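Local coordinates for protein activated BY transcription factor SSRB (Salmonella enterica, PDB 2WNW) that is of unknown function but belongs to glycosyl hydrolase family 30 and joins a TIM-barrel domain to a beta-sandwich domain, at residues A[141-146]-A[168-173]; A[215-220]-A[260-265]; A[235-240]-A[246-251]; A[279-284]-A[288-293]; A[312-317]-A[371-376]. All blocks are in the same frame, centred on the assembly; numbering follows the deposited sequence.

Contact 1 of 5, residues A[141-146]-A[168-173]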
# COMPACT_ATOMS: atom_id res chain seq x y z
N ALA A 141 0.58 28.87 -7.95
CA ALA A 141 1.46 29.85 -7.31
C ALA A 141 1.36 29.68 -5.80
O ALA A 141 0.27 29.48 -5.26
CB ALA A 141 1.06 31.26 -7.72
N SER A 142 2.51 29.75 -5.13
CA SER A 142 2.59 29.60 -3.68
C SER A 142 3.58 30.61 -3.10
O SER A 142 4.63 30.86 -3.69
CB SER A 142 3.08 28.20 -3.30
OG SER A 142 2.28 27.18 -3.85
N PRO A 143 3.26 31.18 -1.93
CA PRO A 143 4.17 32.15 -1.30
C PRO A 143 5.07 31.44 -0.29
O PRO A 143 4.68 30.46 0.32
CB PRO A 143 3.22 33.12 -0.58
CG PRO A 143 1.81 32.68 -0.96
CD PRO A 143 1.94 31.22 -1.29
N TRP A 144 6.29 31.95 -0.14
CA TRP A 144 7.21 31.42 0.84
C TRP A 144 7.18 32.41 2.01
O TRP A 144 7.41 32.05 3.16
CB TRP A 144 8.63 31.32 0.25
CG TRP A 144 9.00 29.95 -0.27
CD1 TRP A 144 9.97 29.13 0.22
CD2 TRP A 144 8.43 29.26 -1.40
NE1 TRP A 144 10.05 27.98 -0.53
CE2 TRP A 144 9.11 28.04 -1.53
CE3 TRP A 144 7.41 29.57 -2.31
CZ2 TRP A 144 8.81 27.11 -2.54
CZ3 TRP A 144 7.11 28.64 -3.32
CH2 TRP A 144 7.81 27.43 -3.42
N SER A 145 6.87 33.67 1.71
CA SER A 145 6.78 34.69 2.76
C SER A 145 6.20 36.03 2.32
O SER A 145 6.47 36.50 1.22
CB SER A 145 8.16 34.95 3.37
OG SER A 145 8.10 36.02 4.32
N PRO A 146 5.37 36.64 3.18
CA PRO A 146 4.77 37.94 2.88
C PRO A 146 5.91 38.95 3.02
O PRO A 146 7.01 38.58 3.46
CB PRO A 146 3.73 38.12 4.00
CG PRO A 146 3.37 36.70 4.36
CD PRO A 146 4.73 36.02 4.35
N ALA A 168 -5.67 41.17 5.19
CA ALA A 168 -6.32 41.77 4.03
C ALA A 168 -5.28 42.30 3.04
O ALA A 168 -5.41 42.09 1.83
CB ALA A 168 -7.24 42.90 4.47
N ASP A 169 -4.26 42.98 3.55
CA ASP A 169 -3.23 43.54 2.69
C ASP A 169 -2.43 42.48 1.93
O ASP A 169 -2.10 42.67 0.76
CB ASP A 169 -2.27 44.42 3.50
CG ASP A 169 -2.95 45.63 4.11
OD1 ASP A 169 -3.72 46.30 3.39
OD2 ASP A 169 -2.72 45.92 5.30
N TRP A 170 -2.13 41.36 2.59
CA TRP A 170 -1.38 40.29 1.94
C TRP A 170 -2.26 39.66 0.86
O TRP A 170 -1.80 39.38 -0.25
CB TRP A 170 -0.96 39.23 2.97
CG TRP A 170 -0.14 38.07 2.43
CD1 TRP A 170 -0.24 36.76 2.83
CD2 TRP A 170 0.91 38.11 1.45
NE1 TRP A 170 0.68 35.99 2.16
CE2 TRP A 170 1.40 36.78 1.32
CE3 TRP A 170 1.50 39.12 0.68
CZ2 TRP A 170 2.45 36.45 0.44
CZ3 TRP A 170 2.54 38.80 -0.19
CH2 TRP A 170 3.00 37.47 -0.30
N ALA A 171 -3.53 39.46 1.18
CA ALA A 171 -4.46 38.88 0.21
C ALA A 171 -4.56 39.80 -1.00
O ALA A 171 -4.60 39.34 -2.14
CB ALA A 171 -5.83 38.69 0.84
N ASP A 172 -4.59 41.12 -0.76
CA ASP A 172 -4.67 42.08 -1.86
C ASP A 172 -3.43 42.03 -2.74
O ASP A 172 -3.52 42.20 -3.95
CB ASP A 172 -4.87 43.51 -1.33
CG ASP A 172 -6.26 43.75 -0.80
OD1 ASP A 172 -7.20 43.03 -1.20
OD2 ASP A 172 -6.43 44.68 0.02
N ILE A 173 -2.26 41.81 -2.13
CA ILE A 173 -1.03 41.73 -2.91
C ILE A 173 -1.08 40.50 -3.81
O ILE A 173 -0.68 40.57 -4.98
CB ILE A 173 0.21 41.61 -2.00
CG1 ILE A 173 0.43 42.94 -1.26
CG2 ILE A 173 1.44 41.24 -2.83
CD1 ILE A 173 1.63 42.93 -0.36
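W170 reaches out from helix 167-183 to lie against P143, on strand 138-143, and P146, a few residues further along the chain. From CB, the indole is sent away from its helix because CG stands anti to the backbone N (chi1 -179°). W170 CD1 passes P146 CG at 3.9 Å, and W170 NE1 comes closer to the same carbon, at 3.5 Å. Further along, the six-membered ring lies beneath P146 CA, which is 3.6 Å from its centroid and 11° off the normal, a CH-pi contact over the face. This is the third strand of a TIM barrel meeting the helix that follows it, with P146, in the loop between strand and helix, laid over the indole. W170 also meets F216 of the neighbouring helix 210-227. At the far rim, W170 CZ2 is touched near the ring plane by P143 CB, 3.6 Å away, while W170 CH2 approaches S145 O obliquely at 3.9 Å. The S145 hydroxyl bonds P146 O on a lone pair in the carbonyl plane.

Contact 2 of 5, residues A[215-220]-A[260-265]; sequences AFAVQY and KGINGL
Two elements of the outer layer of the TIM barrel meet here: V218 and A217 of helix 210-227 face G261 and I262, where helix 256-261 ends and the chain heads into strand 264-268. At I262 the chain abandons the helical conformation. The backbones draw near at V218 and G261, whose CA atoms are 5.7 Å apart. G261 brings no side chain into the gap, and V218 CG2 therefore lies over the bare backbone, 4.3 Å from G261 CA.

The rest of the contact is aliphatic. V218 and I262 cross at about a right angle, and it is the CG2 branch of V218, anti to its carbonyl carbon, that meets I262 CG1 at 4.1 Å. A217 adds its methyl one residue earlier on the helix. Beyond the two segments, I262 also packs on I237, and A217 on I235, which carries the apolar layer inward to strand 234-239; T214, on the same helix as V218, touches I262 as well. The polar backbone at the turn has partners too: G261 O accepts a bond from R222 NE and I262 O one from K288 NZ. Helix 210-227 widens into a pi-type turn over 216-220, just where V218 sits, and A217 CB approaches the same atom that V218 touches, I262 CG1, at 4.4 Å.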
# COMPACT_ATOMS: atom_id res chain seq x y z
N ALA A 215 -8.36 30.22 7.50
CA ALA A 215 -9.09 31.49 7.55
C ALA A 215 -8.61 32.39 6.42
O ALA A 215 -9.41 33.09 5.78
CB ALA A 215 -8.87 32.17 8.90
N PHE A 216 -7.31 32.38 6.15
CA PHE A 216 -6.76 33.21 5.09
C PHE A 216 -7.32 32.78 3.74
O PHE A 216 -7.65 33.60 2.90
CB PHE A 216 -5.23 33.13 5.06
CG PHE A 216 -4.60 34.11 4.11
CD1 PHE A 216 -4.51 35.46 4.45
CD2 PHE A 216 -4.14 33.70 2.87
CE1 PHE A 216 -3.96 36.38 3.56
CE2 PHE A 216 -3.60 34.62 1.97
CZ PHE A 216 -3.51 35.96 2.31
N ALA A 217 -7.43 31.47 3.54
CA ALA A 217 -7.94 30.94 2.28
C ALA A 217 -9.43 31.23 2.08
O ALA A 217 -9.84 31.74 1.04
CB ALA A 217 -7.70 29.43 2.22
N VAL A 218 -10.22 30.92 3.10
CA VAL A 218 -11.67 31.09 3.02
C VAL A 218 -12.22 32.48 3.31
O VAL A 218 -13.15 32.93 2.63
CB VAL A 218 -12.36 30.06 3.95
CG1 VAL A 218 -13.87 30.25 3.91
CG2 VAL A 218 -11.98 28.65 3.52
N GLN A 219 -11.67 33.16 4.31
CA GLN A 219 -12.16 34.48 4.67
C GLN A 219 -11.55 35.63 3.86
O GLN A 219 -12.20 36.65 3.64
CB GLN A 219 -11.93 34.74 6.16
CG GLN A 219 -12.80 33.88 7.06
CD GLN A 219 -12.38 33.99 8.51
OE1 GLN A 219 -12.02 35.07 8.99
NE2 GLN A 219 -12.43 32.87 9.23
N TYR A 220 -10.30 35.46 3.42
CA TYR A 220 -9.65 36.53 2.67
C TYR A 220 -9.45 36.30 1.18
O TYR A 220 -9.80 37.15 0.37
CB TYR A 220 -8.32 36.89 3.33
CG TYR A 220 -8.51 37.49 4.71
CD1 TYR A 220 -8.77 36.68 5.81
CD2 TYR A 220 -8.48 38.87 4.89
CE1 TYR A 220 -9.00 37.24 7.07
CE2 TYR A 220 -8.71 39.44 6.14
CZ TYR A 220 -8.96 38.62 7.23
OH TYR A 220 -9.19 39.17 8.47
N LYS A 260 -15.95 23.57 2.11
CA LYS A 260 -16.51 24.17 0.90
C LYS A 260 -15.56 25.08 0.13
O LYS A 260 -15.63 25.15 -1.10
CB LYS A 260 -17.78 24.96 1.25
CG LYS A 260 -18.95 24.10 1.70
CD LYS A 260 -20.19 24.95 1.96
CE LYS A 260 -21.38 24.07 2.32
NZ LYS A 260 -22.61 24.88 2.56
N GLY A 261 -14.67 25.77 0.84
CA GLY A 261 -13.78 26.69 0.16
C GLY A 261 -12.39 26.22 -0.22
O GLY A 261 -11.68 26.91 -0.95
N ILE A 262 -11.99 25.04 0.24
CA ILE A 262 -10.66 24.51 -0.06
C ILE A 262 -10.75 23.25 -0.92
O ILE A 262 -11.49 22.32 -0.60
CB ILE A 262 -9.92 24.23 1.26
CG1 ILE A 262 -9.74 25.55 2.02
CG2 ILE A 262 -8.58 23.55 0.99
CD1 ILE A 262 -9.17 25.39 3.41
N ASN A 263 -9.98 23.23 -2.01
CA ASN A 263 -9.99 22.11 -2.96
C ASN A 263 -9.20 20.87 -2.56
O ASN A 263 -9.46 19.78 -3.06
CB ASN A 263 -9.48 22.59 -4.33
CG ASN A 263 -10.27 23.77 -4.87
OD1 ASN A 263 -10.13 24.90 -4.39
ND2 ASN A 263 -11.10 23.52 -5.87
N GLY A 264 -8.22 21.03 -1.68
CA GLY A 264 -7.45 19.87 -1.27
C GLY A 264 -6.18 20.22 -0.54
O GLY A 264 -6.03 21.33 -0.04
N LEU A 265 -5.26 19.26 -0.46
CA LEU A 265 -4.00 19.50 0.22
C LEU A 265 -2.84 19.20 -0.70
O LEU A 265 -2.90 18.28 -1.52
CB LEU A 265 -3.88 18.63 1.47
CG LEU A 265 -4.91 18.79 2.59
CD1 LEU A 265 -6.14 17.95 2.28
CD2 LEU A 265 -4.29 18.33 3.91

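Contact 3 of 5, residues A[235-240]-A[246-251]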
# COMPACT_ATOMS: atom_id res chain seq x y z
N ILE A 235 -7.64 26.14 -4.42
CA ILE A 235 -6.81 26.53 -3.28
C ILE A 235 -6.42 25.28 -2.50
O ILE A 235 -7.28 24.46 -2.14
CB ILE A 235 -7.53 27.50 -2.33
CG1 ILE A 235 -7.82 28.82 -3.06
CG2 ILE A 235 -6.66 27.77 -1.11
CD1 ILE A 235 -8.55 29.86 -2.20
N TYR A 236 -5.12 25.13 -2.26
CA TYR A 236 -4.59 23.99 -1.52
C TYR A 236 -4.00 24.46 -0.20
O TYR A 236 -3.51 25.59 -0.09
CB TYR A 236 -3.48 23.30 -2.33
CG TYR A 236 -3.97 22.58 -3.56
CD1 TYR A 236 -4.24 21.21 -3.53
CD2 TYR A 236 -4.18 23.27 -4.75
CE1 TYR A 236 -4.73 20.55 -4.66
CE2 TYR A 236 -4.67 22.62 -5.89
CZ TYR A 236 -4.94 21.27 -5.83
OH TYR A 236 -5.43 20.63 -6.95
N ILE A 237 -4.06 23.60 0.81
CA ILE A 237 -3.49 23.91 2.12
C ILE A 237 -2.43 22.85 2.45
O ILE A 237 -2.22 21.91 1.68
CB ILE A 237 -4.57 23.95 3.23
CG1 ILE A 237 -5.35 22.63 3.28
CG2 ILE A 237 -5.53 25.12 2.98
CD1 ILE A 237 -6.33 22.55 4.44
N TRP A 238 -1.79 23.02 3.61
CA TRP A 238 -0.71 22.15 4.11
C TRP A 238 0.57 22.48 3.35
O TRP A 238 1.42 23.20 3.86
CB TRP A 238 -1.04 20.66 3.98
CG TRP A 238 0.02 19.75 4.60
CD1 TRP A 238 0.62 18.67 4.00
CD2 TRP A 238 0.59 19.84 5.91
NE1 TRP A 238 1.53 18.10 4.86
CE2 TRP A 238 1.53 18.79 6.04
CE3 TRP A 238 0.41 20.71 7.00
CZ2 TRP A 238 2.28 18.58 7.21
CZ3 TRP A 238 1.15 20.51 8.16
CH2 TRP A 238 2.07 19.45 8.25
N ASP A 239 0.70 21.95 2.13
CA ASP A 239 1.88 22.21 1.30
C ASP A 239 3.15 21.92 2.11
O ASP A 239 4.08 22.72 2.14
CB ASP A 239 1.87 23.68 0.85
CG ASP A 239 2.60 23.91 -0.47
OD1 ASP A 239 3.15 22.94 -1.04
OD2 ASP A 239 2.61 25.06 -0.95
N HIS A 240 3.17 20.76 2.75
CA HIS A 240 4.30 20.36 3.57
C HIS A 240 4.46 18.84 3.47
O HIS A 240 3.79 18.19 2.65
CB HIS A 240 4.06 20.81 5.02
CG HIS A 240 5.28 20.77 5.89
ND1 HIS A 240 6.52 21.19 5.45
CD2 HIS A 240 5.44 20.42 7.19
CE1 HIS A 240 7.39 21.10 6.44
NE2 HIS A 240 6.76 20.63 7.50
N VAL A 246 -2.62 13.72 7.60
CA VAL A 246 -3.91 13.41 8.21
C VAL A 246 -4.27 14.34 9.37
O VAL A 246 -5.41 14.81 9.45
CB VAL A 246 -3.96 11.94 8.68
CG1 VAL A 246 -5.28 11.66 9.38
CG2 VAL A 246 -3.80 11.02 7.47
N ASP A 247 -3.32 14.60 10.26
CA ASP A 247 -3.58 15.47 11.41
C ASP A 247 -4.09 16.85 10.97
O ASP A 247 -5.05 17.38 11.54
CB ASP A 247 -2.31 15.66 12.25
CG ASP A 247 -1.82 14.36 12.89
OD1 ASP A 247 -2.66 13.58 13.37
OD2 ASP A 247 -0.59 14.14 12.92
N TRP A 248 -3.43 17.43 9.97
CA TRP A 248 -3.79 18.75 9.47
C TRP A 248 -5.14 18.74 8.76
O TRP A 248 -5.98 19.61 9.00
CB TRP A 248 -2.71 19.23 8.50
CG TRP A 248 -2.74 20.69 8.21
CD1 TRP A 248 -3.29 21.30 7.12
CD2 TRP A 248 -2.11 21.72 8.97
NE1 TRP A 248 -3.02 22.65 7.14
CE2 TRP A 248 -2.30 22.93 8.27
CE3 TRP A 248 -1.39 21.73 10.17
CZ2 TRP A 248 -1.79 24.15 8.74
CZ3 TRP A 248 -0.88 22.95 10.64
CH2 TRP A 248 -1.09 24.14 9.92
N ALA A 249 -5.34 17.76 7.89
CA ALA A 249 -6.59 17.65 7.15
C ALA A 249 -7.77 17.51 8.10
O ALA A 249 -8.81 18.15 7.92
CB ALA A 249 -6.53 16.43 6.21
N GLU A 250 -7.60 16.69 9.14
CA GLU A 250 -8.65 16.46 10.12
C GLU A 250 -9.10 17.77 10.77
O GLU A 250 -10.29 18.05 10.88
CB GLU A 250 -8.14 15.51 11.20
CG GLU A 250 -9.22 14.92 12.10
CD GLU A 250 -8.65 13.92 13.08
OE1 GLU A 250 -7.63 13.28 12.75
OE2 GLU A 250 -9.23 13.75 14.17
N LEU A 251 -8.13 18.57 11.20
CA LEU A 251 -8.42 19.85 11.83
C LEU A 251 -9.00 20.85 10.85
O LEU A 251 -9.94 21.57 11.17
CB LEU A 251 -7.14 20.42 12.45
CG LEU A 251 -6.73 19.95 13.84
CD1 LEU A 251 -7.12 18.50 14.05
CD2 LEU A 251 -5.23 20.13 14.02
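W238 and W248 meet with their indole planes inclined at 46°, neither stacked nor edge-to-face, where the fifth strand of the TIM barrel, 234-239, runs past helix 245-252 in the excursion that follows it. Both side chains leave the backbone with CG anti to N (chi1 -176° for W238, -163° for W248), which sends each indole toward the other's segment. The six-membered ring of W238 tilts onto the five-membered ring of W248, their centroids 4.7 Å apart. Its CE3 corner does most of the touching, lying over one face of W248 at 3.4 Å from W248 CD2, while W238 CZ3 lies 3.5 Å from W248 CE3, on the six-membered ring. W238 is itself covered on both faces, by H240 CB over the centre of one and by W248 CB toward the rim of the other.

Polar ends fix both rotations. W238 NE1 bonds D241 O and W248 NE1 bonds E213 OE1; the other carboxylate oxygen of E213 takes W238 N, so this one side chain ties the two tryptophans together. On helix 245-252, D247 and E250 form salt bridges to R39 of the second subunit. Beside the pair, I237 CD1 comes to 4.2 Å from W248 CD1, approaching that ring obliquely.

Contact 4 of 5, residues A[279-284]-A[288-293]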
# COMPACT_ATOMS: atom_id res chain seq x y z
N GLN A 279 -3.50 7.65 1.19
CA GLN A 279 -4.59 6.71 0.97
C GLN A 279 -5.77 6.91 1.91
O GLN A 279 -6.93 6.84 1.48
CB GLN A 279 -4.07 5.27 1.09
CG GLN A 279 -5.12 4.23 0.74
CD GLN A 279 -4.50 2.95 0.22
OE1 GLN A 279 -3.84 2.23 0.97
NE2 GLN A 279 -4.71 2.67 -1.06
N TYR A 280 -5.49 7.16 3.19
CA TYR A 280 -6.56 7.38 4.16
C TYR A 280 -7.39 8.60 3.75
O TYR A 280 -8.62 8.57 3.78
CB TYR A 280 -5.99 7.60 5.56
CG TYR A 280 -7.04 7.68 6.65
CD1 TYR A 280 -7.76 6.55 7.04
CD2 TYR A 280 -7.32 8.89 7.29
CE1 TYR A 280 -8.73 6.62 8.04
CE2 TYR A 280 -8.29 8.97 8.29
CZ TYR A 280 -8.99 7.83 8.66
OH TYR A 280 -9.94 7.91 9.65
N LEU A 281 -6.72 9.69 3.39
CA LEU A 281 -7.43 10.90 2.99
C LEU A 281 -8.16 10.71 1.67
O LEU A 281 -9.20 11.32 1.43
CB LEU A 281 -6.46 12.09 2.88
CG LEU A 281 -5.84 12.61 4.19
CD1 LEU A 281 -5.14 13.94 3.89
CD2 LEU A 281 -6.92 12.82 5.25
N ALA A 282 -7.61 9.86 0.80
CA ALA A 282 -8.23 9.60 -0.49
C ALA A 282 -9.57 8.89 -0.26
O ALA A 282 -10.51 9.07 -1.03
CB ALA A 282 -7.32 8.74 -1.35
N GLN A 283 -9.64 8.10 0.80
CA GLN A 283 -10.87 7.37 1.11
C GLN A 283 -11.84 8.23 1.92
O GLN A 283 -13.06 8.13 1.74
CB GLN A 283 -10.52 6.09 1.88
CG GLN A 283 -9.52 5.20 1.14
CD GLN A 283 -9.02 4.03 1.97
OE1 GLN A 283 -8.68 4.19 3.15
NE2 GLN A 283 -8.95 2.85 1.36
N CYS A 284 -11.31 9.09 2.78
CA CYS A 284 -12.14 9.97 3.61
C CYS A 284 -12.60 11.24 2.91
O CYS A 284 -13.68 11.76 3.19
CB CYS A 284 -11.38 10.34 4.89
SG CYS A 284 -11.13 8.96 6.03
N LYS A 288 -11.83 15.66 -2.67
CA LYS A 288 -10.74 16.64 -2.55
C LYS A 288 -9.52 16.13 -3.29
O LYS A 288 -9.40 14.93 -3.56
CB LYS A 288 -10.41 16.89 -1.08
CG LYS A 288 -11.54 17.54 -0.31
CD LYS A 288 -11.97 18.84 -0.96
CE LYS A 288 -13.13 19.49 -0.22
NZ LYS A 288 -13.63 20.69 -0.95
N LYS A 289 -8.60 17.03 -3.63
CA LYS A 289 -7.39 16.64 -4.35
C LYS A 289 -6.18 16.57 -3.43
O LYS A 289 -6.01 17.40 -2.54
CB LYS A 289 -7.13 17.62 -5.49
CG LYS A 289 -8.21 17.60 -6.56
CD LYS A 289 -7.86 18.47 -7.75
CE LYS A 289 -8.92 18.37 -8.84
NZ LYS A 289 -8.56 19.17 -10.05
N LEU A 290 -5.36 15.55 -3.64
CA LEU A 290 -4.14 15.34 -2.85
C LEU A 290 -2.98 15.46 -3.83
O LEU A 290 -2.56 14.49 -4.45
CB LEU A 290 -4.17 13.95 -2.21
CG LEU A 290 -5.40 13.70 -1.33
CD1 LEU A 290 -5.39 12.27 -0.82
CD2 LEU A 290 -5.42 14.68 -0.17
N LEU A 291 -2.49 16.68 -3.96
CA LEU A 291 -1.42 17.01 -4.90
C LEU A 291 0.01 16.98 -4.37
O LEU A 291 0.30 17.56 -3.33
CB LEU A 291 -1.71 18.41 -5.46
CG LEU A 291 -0.69 19.11 -6.36
CD1 LEU A 291 -0.61 18.40 -7.70
CD2 LEU A 291 -1.11 20.56 -6.55
N PHE A 292 0.89 16.31 -5.10
CA PHE A 292 2.30 16.30 -4.72
C PHE A 292 2.82 17.59 -5.34
O PHE A 292 2.89 17.71 -6.57
CB PHE A 292 3.06 15.11 -5.33
CG PHE A 292 4.54 15.17 -5.10
CD1 PHE A 292 5.07 14.89 -3.85
CD2 PHE A 292 5.39 15.59 -6.11
CE1 PHE A 292 6.44 15.03 -3.60
CE2 PHE A 292 6.77 15.73 -5.88
CZ PHE A 292 7.29 15.45 -4.61
N SER A 293 3.18 18.55 -4.51
CA SER A 293 3.61 19.85 -5.02
C SER A 293 5.09 20.18 -5.05
O SER A 293 5.48 21.17 -5.68
CB SER A 293 2.89 20.96 -4.24
OG SER A 293 3.25 20.90 -2.87
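L290 points from strand 289-294 into helix 275-284, where it meets L281 and A282, and it has the most surface buried of the three. With CG anti to its carbonyl carbon (chi1 -57°), both methyls reach L281 CB, and CD1 alone goes on to A282. L290 CD1 enters between the two helical residues: it lies 3.7 Å from A282 N, 3.9 Å from L281 CB and 4.1 Å from A282 CB. Backbone as well as side chain is therefore covered. L290 CD2 lies 4.1 Å from L281 CD1. The two leucines cross at about a right angle, branch against branch. They belong to a beta-alpha-beta crossover of the TIM barrel, formed by strand 264-268, helix 275-284 and strand 289-294, with a turn of only a few residues between the helix and the second strand. L281 also packs on L245 and A249 of helix 245-252, and L290 on F267 of the first strand. The helix flank bearing Q279, Y280 and Q283 meets the second subunit, Y280 packing on its H40.

Contact 5 of 5, residues A[312-317]-A[371-376]; sequences TYLHDM and GHFCRY
M317 of helix 305-322 makes a Met-aromatic contact with F373 of helix 365-374. M317 SD is 4.8 Å from the centroid of the F373 ring and 37° off its normal, an oblique approach. The side chain of M317 is bent at its last torsion (chi3 82°), which swings the terminal methyl back along F373: M317 CE lies 3.7 Å from F373 CD1 and 4.0 Å from F373 CB. M317 and F373 run past each other in opposite directions, so the root of one lies beside the end of the other, and M317 CB is 3.9 Å from F373 CE1.

Apolar packing completes the contact. L314, one helical turn before M317, brings L314 CD2 to the edge of the phenyl ring, close to its plane and 4.2 Å from F373 CE1. L314 and M317 thus hold the ring from two directions. Further afield, M317 packs on F48 of the first barrel strand and L314 on A437 of the beta-sandwich domain.

Polar links lie outside the pair of segments: H372 hydrogen-bonds S8 through NE2 and T439 through ND1. The helices involved follow the seventh and eighth strands of the barrel, and their pairing through interlocked apolar side chains is the helix-helix packing of the outer shell of a TIM barrel, here on the side facing the beta-sandwich.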
# COMPACT_ATOMS: atom_id res chain seq x y z
N THR A 312 14.71 7.62 -5.69
CA THR A 312 13.88 8.55 -4.91
C THR A 312 12.68 9.06 -5.70
O THR A 312 11.56 9.04 -5.19
CB THR A 312 14.73 9.74 -4.40
OG1 THR A 312 15.72 9.24 -3.49
CG2 THR A 312 13.86 10.76 -3.68
N TYR A 313 12.91 9.51 -6.93
CA TYR A 313 11.82 10.02 -7.75
C TYR A 313 10.80 8.94 -8.11
O TYR A 313 9.59 9.13 -7.90
CB TYR A 313 12.35 10.66 -9.04
CG TYR A 313 12.70 12.13 -8.90
CD1 TYR A 313 13.93 12.53 -8.37
CD2 TYR A 313 11.78 13.11 -9.27
CE1 TYR A 313 14.23 13.89 -8.21
CE2 TYR A 313 12.07 14.47 -9.11
CZ TYR A 313 13.29 14.85 -8.58
OH TYR A 313 13.56 16.19 -8.41
N LEU A 314 11.27 7.83 -8.66
CA LEU A 314 10.35 6.75 -9.05
C LEU A 314 9.59 6.15 -7.88
O LEU A 314 8.38 5.93 -7.97
CB LEU A 314 11.12 5.65 -9.80
CG LEU A 314 11.59 6.02 -11.21
CD1 LEU A 314 12.50 4.92 -11.74
CD2 LEU A 314 10.39 6.22 -12.13
N HIS A 315 10.29 5.88 -6.79
CA HIS A 315 9.67 5.28 -5.61
C HIS A 315 8.56 6.17 -5.04
O HIS A 315 7.48 5.68 -4.72
CB HIS A 315 10.72 5.01 -4.53
CG HIS A 315 10.17 4.42 -3.27
ND1 HIS A 315 9.72 3.12 -3.20
CD2 HIS A 315 9.98 4.96 -2.05
CE1 HIS A 315 9.27 2.89 -1.97
NE2 HIS A 315 9.42 3.99 -1.26
N ASP A 316 8.82 7.46 -4.90
CA ASP A 316 7.81 8.34 -4.35
C ASP A 316 6.64 8.55 -5.30
O ASP A 316 5.48 8.54 -4.88
CB ASP A 316 8.41 9.70 -3.96
CG ASP A 316 7.52 10.45 -2.98
OD1 ASP A 316 6.80 11.38 -3.41
OD2 ASP A 316 7.53 10.09 -1.79
N MET A 317 6.93 8.72 -6.59
CA MET A 317 5.87 8.92 -7.57
C MET A 317 4.92 7.72 -7.65
O MET A 317 3.70 7.88 -7.62
CB MET A 317 6.47 9.19 -8.95
CG MET A 317 7.22 10.51 -9.03
SD MET A 317 8.05 10.74 -10.61
CE MET A 317 6.70 11.32 -11.64
N GLY A 371 10.17 11.09 -16.76
CA GLY A 371 9.71 10.81 -18.11
C GLY A 371 8.88 9.54 -18.28
O GLY A 371 7.99 9.50 -19.12
N HIS A 372 9.18 8.51 -17.50
CA HIS A 372 8.42 7.27 -17.61
C HIS A 372 6.94 7.52 -17.32
O HIS A 372 6.09 6.73 -17.71
CB HIS A 372 8.99 6.20 -16.66
CG HIS A 372 10.07 5.38 -17.28
ND1 HIS A 372 9.81 4.31 -18.11
CD2 HIS A 372 11.42 5.51 -17.25
CE1 HIS A 372 10.95 3.83 -18.58
NE2 HIS A 372 11.94 4.54 -18.07
N PHE A 373 6.66 8.64 -16.65
CA PHE A 373 5.30 9.04 -16.34
C PHE A 373 4.76 10.14 -17.26
O PHE A 373 3.83 9.93 -18.04
CB PHE A 373 5.19 9.61 -14.91
CG PHE A 373 5.14 8.57 -13.83
CD1 PHE A 373 6.31 8.04 -13.30
CD2 PHE A 373 3.92 8.15 -13.30
CE1 PHE A 373 6.27 7.11 -12.26
CE2 PHE A 373 3.87 7.22 -12.26
CZ PHE A 373 5.05 6.70 -11.74
N CYS A 374 5.36 11.33 -17.16
CA CYS A 374 4.91 12.51 -17.88
C CYS A 374 4.84 12.46 -19.40
O CYS A 374 4.02 13.16 -20.00
CB CYS A 374 5.73 13.73 -17.45
SG CYS A 374 7.42 13.79 -18.08
N ARG A 375 5.68 11.66 -20.04
CA ARG A 375 5.67 11.58 -21.49
C ARG A 375 4.47 10.79 -22.03
O ARG A 375 4.10 10.93 -23.20
CB ARG A 375 6.96 10.92 -22.00
CG ARG A 375 8.23 11.67 -21.63
CD ARG A 375 9.48 10.84 -21.92
NE ARG A 375 9.82 10.83 -23.34
CZ ARG A 375 10.43 11.82 -23.97
NH1 ARG A 375 10.77 12.93 -23.32
NH2 ARG A 375 10.72 11.71 -25.26
N TYR A 376 3.85 9.99 -21.17
CA TYR A 376 2.74 9.15 -21.61
C TYR A 376 1.39 9.31 -20.93
O TYR A 376 0.37 8.95 -21.51
CB TYR A 376 3.19 7.69 -21.49
CG TYR A 376 4.60 7.49 -21.99
CD1 TYR A 376 4.90 7.57 -23.35
CD2 TYR A 376 5.65 7.32 -21.09
CE1 TYR A 376 6.22 7.49 -23.80
CE2 TYR A 376 6.97 7.25 -21.53
CZ TYR A 376 7.24 7.34 -22.88
OH TYR A 376 8.55 7.33 -23.31

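Overall arrangement
Following the chain from the N terminus, contact 1 closes first, joining barrel strand 138-143 to helix 167-183. Contact 2 then spans a longer loop, from helix 210-227 to the entry of strand 264-268, and contact 3 closes a short one within it, between strand 234-239 and helix 245-252. Contact 4 (helix 275-284 to strand 289-294) and contact 5 (helix 305-322 to helix 365-374) come afterwards in series; none cross. W170 and F216 pack contact 1 against contact 2; strand pairing joins contact 2 to contacts 3 and 4. A hydrogen bond between D239 and S293 spans contacts 3 and 4, both of which also reach the second subunit. Contact 5 touches contact 4 and lies toward the beta-sandwich.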